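Local coordinates for protein prolyl oligopeptidase (Novosphingobium capsulatum, PDB 1YR2) that probably hydrolyses peptide bonds on the carboxyl side of proline and, far less readily, of alanine in oligopeptides, acting as a serine endopeptidase of the S9A family, at residues N640-S643 with G644-Y647; F667-T670 with A671-T675. One frame throughout, in Å; residues are numbered along the deposited sequence.

Interaction 1. Residues N640-S643 with G644-Y647; sequences NVRS and GVDY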
ATOM      1  N   ASN A 640     -20.803  24.824  -2.163  1.00 12.16           N
ATOM      2  CA  ASN A 640     -21.179  24.769  -3.579  1.00 13.98           C
ATOM      3  C   ASN A 640     -22.328  23.841  -3.937  1.00 13.64           C
ATOM      4  O   ASN A 640     -22.473  23.430  -5.078  1.00 12.01           O
ATOM      5  CB  ASN A 640     -19.975  24.427  -4.453  1.00 13.49           C
ATOM      6  CG  ASN A 640     -19.004  25.586  -4.557  1.00 16.44           C
ATOM      7  OD1 ASN A 640     -19.280  26.537  -5.261  1.00 17.23           O
ATOM      8  ND2 ASN A 640     -17.914  25.553  -3.780  1.00 14.43           N
ATOM      9  N   VAL A 641     -23.138  23.486  -2.959  1.00 14.70           N
ATOM     10  CA  VAL A 641     -24.365  22.741  -3.263  1.00 15.09           C
ATOM     11  C   VAL A 641     -25.326  23.648  -4.078  1.00 15.88           C
ATOM     12  O   VAL A 641     -25.566  24.796  -3.707  1.00 15.68           O
ATOM     13  CB  VAL A 641     -25.020  22.224  -1.955  1.00 14.60           C
ATOM     14  CG1 VAL A 641     -26.275  21.405  -2.224  1.00 17.04           C
ATOM     15  CG2 VAL A 641     -24.082  21.379  -1.197  1.00 14.68           C
ATOM     16  N   ARG A 642     -25.878  23.118  -5.167  1.00 16.43           N
ATOM     17  CA  ARG A 642     -26.660  23.893  -6.147  1.00 17.98           C
ATOM     18  C   ARG A 642     -28.121  23.548  -6.153  1.00 19.47           C
ATOM     19  O   ARG A 642     -28.524  22.496  -6.696  1.00 20.11           O
ATOM     20  CB  ARG A 642     -26.162  23.613  -7.554  1.00 18.04           C
ATOM     21  CG  ARG A 642     -24.708  23.927  -7.747  1.00 19.78           C
ATOM     22  CD  ARG A 642     -24.129  23.181  -8.888  1.00 23.72           C
ATOM     23  NE  ARG A 642     -24.903  23.439 -10.084  1.00 23.92           N
ATOM     24  CZ  ARG A 642     -24.769  22.768 -11.227  1.00 24.95           C
ATOM     25  NH1 ARG A 642     -23.899  21.760 -11.346  1.00 20.51           N
ATOM     26  NH2 ARG A 642     -25.539  23.100 -12.257  1.00 23.83           N
ATOM     27  N   SER A 643     -28.966  24.415  -5.635  1.00 20.14           N
ATOM     28  CA  SER A 643     -30.382  24.063  -5.660  1.00 20.27           C
ATOM     29  C   SER A 643     -30.972  24.186  -7.063  1.00 18.98           C
ATOM     30  O   SER A 643     -30.458  24.884  -7.938  1.00 18.33           O
ATOM     31  CB  SER A 643     -31.162  24.827  -4.598  1.00 22.35           C
ATOM     32  OG  SER A 643     -31.070  26.212  -4.886  1.00 24.82           O
ATOM     33  N   GLY A 644     -32.028  23.431  -7.277  1.00 17.49           N
ATOM     34  CA  GLY A 644     -32.705  23.359  -8.547  1.00 18.25           C
ATOM     35  C   GLY A 644     -32.211  22.284  -9.493  1.00 18.50           C
ATOM     36  O   GLY A 644     -32.736  22.154 -10.570  1.00 19.09           O
ATOM     37  N   VAL A 645     -31.213  21.510  -9.072  1.00 17.44           N
ATOM     38  CA  VAL A 645     -30.544  20.545  -9.924  1.00 18.16           C
ATOM     39  C   VAL A 645     -30.696  19.190  -9.234  1.00 16.38           C
ATOM     40  O   VAL A 645     -30.456  19.121  -8.049  1.00 16.09           O
ATOM     41  CB  VAL A 645     -29.051  20.996 -10.005  1.00 18.42           C
ATOM     42  CG1 VAL A 645     -28.174  19.951 -10.516  1.00 21.43           C
ATOM     43  CG2 VAL A 645     -28.954  22.285 -10.891  1.00 21.13           C
ATOM     44  N   ASP A 646     -31.075  18.135  -9.957  1.00 15.86           N
ATOM     45  CA  ASP A 646     -31.150  16.794  -9.376  1.00 15.28           C
ATOM     46  C   ASP A 646     -29.740  16.196  -9.116  1.00 14.13           C
ATOM     47  O   ASP A 646     -28.918  16.041 -10.030  1.00 13.69           O
ATOM     48  CB  ASP A 646     -31.952  15.827 -10.253  1.00 15.91           C
ATOM     49  CG  ASP A 646     -33.470  16.147 -10.282  1.00 19.05           C
ATOM     50  OD1 ASP A 646     -34.040  16.773  -9.359  1.00 20.64           O
ATOM     51  OD2 ASP A 646     -34.173  15.771 -11.217  1.00 24.77           O
ATOM     52  N   TYR A 647     -29.497  15.844  -7.861  1.00 12.88           N
ATOM     53  CA  TYR A 647     -28.234  15.284  -7.432  1.00 12.22           C
ATOM     54  C   TYR A 647     -28.329  13.762  -7.468  1.00 12.56           C
ATOM     55  O   TYR A 647     -29.406  13.187  -7.357  1.00 12.67           O
ATOM     56  CB  TYR A 647     -27.891  15.753  -5.994  1.00 12.35           C
ATOM     57  CG  TYR A 647     -27.040  17.031  -5.957  1.00 12.55           C
ATOM     58  CD1 TYR A 647     -27.368  18.155  -6.739  1.00 12.80           C
ATOM     59  CD2 TYR A 647     -25.907  17.100  -5.190  1.00 12.54           C
ATOM     60  CE1 TYR A 647     -26.602  19.294  -6.704  1.00 12.66           C
ATOM     61  CE2 TYR A 647     -25.106  18.265  -5.163  1.00 11.46           C
ATOM     62  CZ  TYR A 647     -25.484  19.346  -5.882  1.00 11.95           C
ATOM     63  OH  TYR A 647     -24.669  20.442  -5.878  1.00 12.41           O
TER

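Interaction 2. Residues F667-T670 with A671-T675; sequences FKYT and AALQT. Unlike the reference sequence in segment 667-670: F667 (reference Leu).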
ATOM      1  N   PHE A 667     -20.931  16.117   8.637  1.00 13.58           N
ATOM      2  CA  PHE A 667     -22.180  16.466   9.240  1.00 12.22           C
ATOM      3  C   PHE A 667     -22.730  17.707   8.551  1.00 12.56           C
ATOM      4  O   PHE A 667     -23.912  17.730   8.196  1.00 13.11           O
ATOM      5  CB  PHE A 667     -22.010  16.759  10.735  1.00 11.84           C
ATOM      6  CG  PHE A 667     -21.614  15.570  11.605  1.00 10.20           C
ATOM      7  CD1 PHE A 667     -21.536  14.259  11.129  1.00 11.10           C
ATOM      8  CD2 PHE A 667     -21.300  15.819  12.958  1.00 12.15           C
ATOM      9  CE1 PHE A 667     -21.144  13.251  11.936  1.00 12.47           C
ATOM     10  CE2 PHE A 667     -20.917  14.794  13.800  1.00 15.51           C
ATOM     11  CZ  PHE A 667     -20.868  13.508  13.315  1.00 14.55           C
ATOM     12  N   LYS A 668     -21.933  18.767   8.380  1.00 12.72           N
ATOM     13  CA  LYS A 668     -22.448  20.040   7.799  1.00 13.03           C
ATOM     14  C   LYS A 668     -22.808  19.853   6.337  1.00 13.10           C
ATOM     15  O   LYS A 668     -23.796  20.408   5.857  1.00 12.54           O
ATOM     16  CB  LYS A 668     -21.400  21.163   7.906  1.00 13.40           C
ATOM     17  CG  LYS A 668     -21.174  21.611   9.367  1.00 16.79           C
ATOM     18  CD  LYS A 668     -20.578  23.015   9.436  1.00 17.76           C
ATOM     19  CE  LYS A 668     -19.398  23.178   8.521  1.00 15.56           C
ATOM     20  NZ  LYS A 668     -18.700  24.456   8.772  1.00 14.42           N
ATOM     21  N   TYR A 669     -22.005  19.055   5.629  1.00 11.86           N
ATOM     22  CA  TYR A 669     -22.244  18.748   4.218  1.00 11.41           C
ATOM     23  C   TYR A 669     -23.566  18.021   4.039  1.00 11.74           C
ATOM     24  O   TYR A 669     -24.335  18.374   3.170  1.00 11.25           O
ATOM     25  CB  TYR A 669     -21.085  17.899   3.662  1.00 10.85           C
ATOM     26  CG  TYR A 669     -21.287  17.401   2.294  1.00  9.89           C
ATOM     27  CD1 TYR A 669     -21.172  18.256   1.199  1.00 11.88           C
ATOM     28  CD2 TYR A 669     -21.457  16.050   2.049  1.00 12.05           C
ATOM     29  CE1 TYR A 669     -21.343  17.783  -0.120  1.00 10.66           C
ATOM     30  CE2 TYR A 669     -21.619  15.571   0.745  1.00 11.75           C
ATOM     31  CZ  TYR A 669     -21.530  16.437  -0.334  1.00 12.31           C
ATOM     32  OH  TYR A 669     -21.686  15.929  -1.607  1.00 10.99           O
ATOM     33  N   THR A 670     -23.848  17.061   4.908  1.00 11.77           N
ATOM     34  CA  THR A 670     -25.133  16.344   4.889  1.00 12.55           C
ATOM     35  C   THR A 670     -26.331  17.263   5.182  1.00 11.33           C
ATOM     36  O   THR A 670     -27.396  17.183   4.553  1.00 12.24           O
ATOM     37  CB  THR A 670     -25.079  15.203   5.947  1.00 12.65           C
ATOM     38  OG1 THR A 670     -24.049  14.268   5.578  1.00 13.34           O
ATOM     39  CG2 THR A 670     -26.394  14.411   5.934  1.00 13.61           C
ATOM     40  N   ALA A 671     -26.189  18.123   6.179  1.00 11.93           N
ATOM     41  CA  ALA A 671     -27.235  19.098   6.490  1.00 11.64           C
ATOM     42  C   ALA A 671     -27.530  19.969   5.285  1.00 12.14           C
ATOM     43  O   ALA A 671     -28.691  20.211   4.989  1.00 13.20           O
ATOM     44  CB  ALA A 671     -26.880  19.944   7.727  1.00 11.87           C
ATOM     45  N   ALA A 672     -26.485  20.409   4.571  1.00 12.79           N
ATOM     46  CA  ALA A 672     -26.630  21.221   3.397  1.00 12.76           C
ATOM     47  C   ALA A 672     -27.366  20.492   2.283  1.00 14.02           C
ATOM     48  O   ALA A 672     -28.328  21.061   1.704  1.00 13.52           O
ATOM     49  CB  ALA A 672     -25.241  21.761   2.872  1.00 13.32           C
ATOM     50  N   LEU A 673     -26.956  19.247   1.991  1.00 12.34           N
ATOM     51  CA  LEU A 673     -27.630  18.448   0.966  1.00 12.67           C
ATOM     52  C   LEU A 673     -29.109  18.189   1.306  1.00 12.62           C
ATOM     53  O   LEU A 673     -29.941  18.250   0.419  1.00 12.14           O
ATOM     54  CB  LEU A 673     -26.981  17.049   0.841  1.00 13.82           C
ATOM     55  CG  LEU A 673     -25.561  16.948   0.330  1.00 13.37           C
ATOM     56  CD1 LEU A 673     -25.113  15.540   0.360  1.00 14.77           C
ATOM     57  CD2 LEU A 673     -25.437  17.481  -1.102  1.00 12.51           C
ATOM     58  N   GLN A 674     -29.419  17.849   2.565  1.00 11.84           N
ATOM     59  CA  GLN A 674     -30.793  17.499   2.961  1.00 12.25           C
ATOM     60  C   GLN A 674     -31.694  18.748   2.963  1.00 13.52           C
ATOM     61  O   GLN A 674     -32.866  18.666   2.675  1.00 12.79           O
ATOM     62  CB  GLN A 674     -30.861  16.833   4.328  1.00 12.59           C
ATOM     63  CG  GLN A 674     -30.385  15.388   4.331  1.00 11.50           C
ATOM     64  CD  GLN A 674     -30.368  14.733   5.676  1.00 13.46           C
ATOM     65  OE1 GLN A 674     -30.706  15.359   6.721  1.00 14.16           O
ATOM     66  NE2 GLN A 674     -29.926  13.447   5.685  1.00  9.88           N
ATOM     67  N   THR A 675     -31.104  19.905   3.242  1.00 14.32           N
ATOM     68  CA  THR A 675     -31.808  21.178   3.195  1.00 14.93           C
ATOM     69  C   THR A 675     -32.025  21.732   1.778  1.00 14.65           C
ATOM     70  O   THR A 675     -32.982  22.467   1.550  1.00 14.01           O
ATOM     71  CB  THR A 675     -31.026  22.181   3.982  1.00 15.52           C
ATOM     72  OG1 THR A 675     -30.926  21.706   5.328  1.00 16.58           O
ATOM     73  CG2 THR A 675     -31.755  23.586   4.048  1.00 17.67           C
TER

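Interaction 1. Residues N640-S643 with G644-Y647
The loop joining helix 626-633 to strand 649-654 reverses direction in a type II beta turn from R642 to V645, and Y647 reaches back across it to the backbone of R642. G644 takes the third turn position with positive phi (91°), where any CB would be pressed to about 2.5 Å from S643 O; glycine suits the place because it has none. Across the turn, V645 CB sits 3.7 Å from R642 O, and Y647 CE1 approaches that same oxygen equally closely. A hydrogen bond runs from R642 N to Y647 OH, 3.0 Å long with an N-H...O angle of 154°. The hydroxyl has a second partner in N586 OD1, so the phenol ties the turn to helix 576-587, while V641 CG1 lies 4.3 Å from Y647 CZ as an apolar neighbour. The R642 side chain bends at chi3 (55°), bringing the guanidinium back over V645: V645 CG1 lies over one face, and R642 NH2 is 3.8 Å from V645 CG2. NH1 hydrogen-bonds to N586 O, while the flat face and NH2 lie against the V645 methyls. R642 O, enclosed by V645 and Y647, is buried with no polar partner in the model. A tyrosine thus serves here as both a ring to pack and a hydroxyl with two partners, helping to hold this irregular loop against helix 576-587.

Interaction 2. Residues F667-T670 with A671-T675
A671 opens the second half of helix 664-675: its N-H donates a hydrogen bond to F667 O (N to O 3.1 Å), and its small methyl lies against the carbonyls of F667 and K668. A672 N follows with a bond of 3.0 Å to K668 O. The N-H of L673 donates to Y669 O, and its branched end reaches the tyrosine ring. L673 CG stands 4.2 Å from the Y669 centroid, 14° off the normal, a CH-pi contact. L673 CD1 comes within 3.5 Å of Y669 CE2. With Y669 CG opposite its own backbone N (chi1 173°), the ring leans along the helix to meet this leucine. Replacing Y669 by a serine would probably open a gap over L673 and leave its CG without the aromatic face. Q674 N bonds T670 O at 2.9 Å; the two side chains run alongside each other, and Q674 NE2 hydrogen-bonds to H683 O, OE1 to Q81 NE2. At the last helical residue, T675 grips A671 O twice, through N and OG1, from opposite faces of the carbonyl plane. The helix is the crossover of a beta-alpha-beta unit: Y669 and L673 rest on strand 649-654, T670 reaches I685 of strand 683-687, and F667 packs against helix 72-89.

Both interactions belong to the alpha/beta-hydrolase domain and flank the same strand, 649-654: interaction 1 shapes the loop that leads into it, and interaction 2 lies on the helix that follows it. Their centres are about 12 Å apart, and they meet directly where L673 CD2 packs 4.1 Å from both V641 CG2 and Y647 CD2, so one leucine serves helix and loop. Interaction 1 is a surface contact, its shape fixed by a type II turn with glycine at its third position and a tyrosine hydroxyl that bonds to backbone. Interaction 2 is buried, with repeating helical backbone bonds and apolar packing toward the sheet, while K668 and Q674 find polar partners outside the helix.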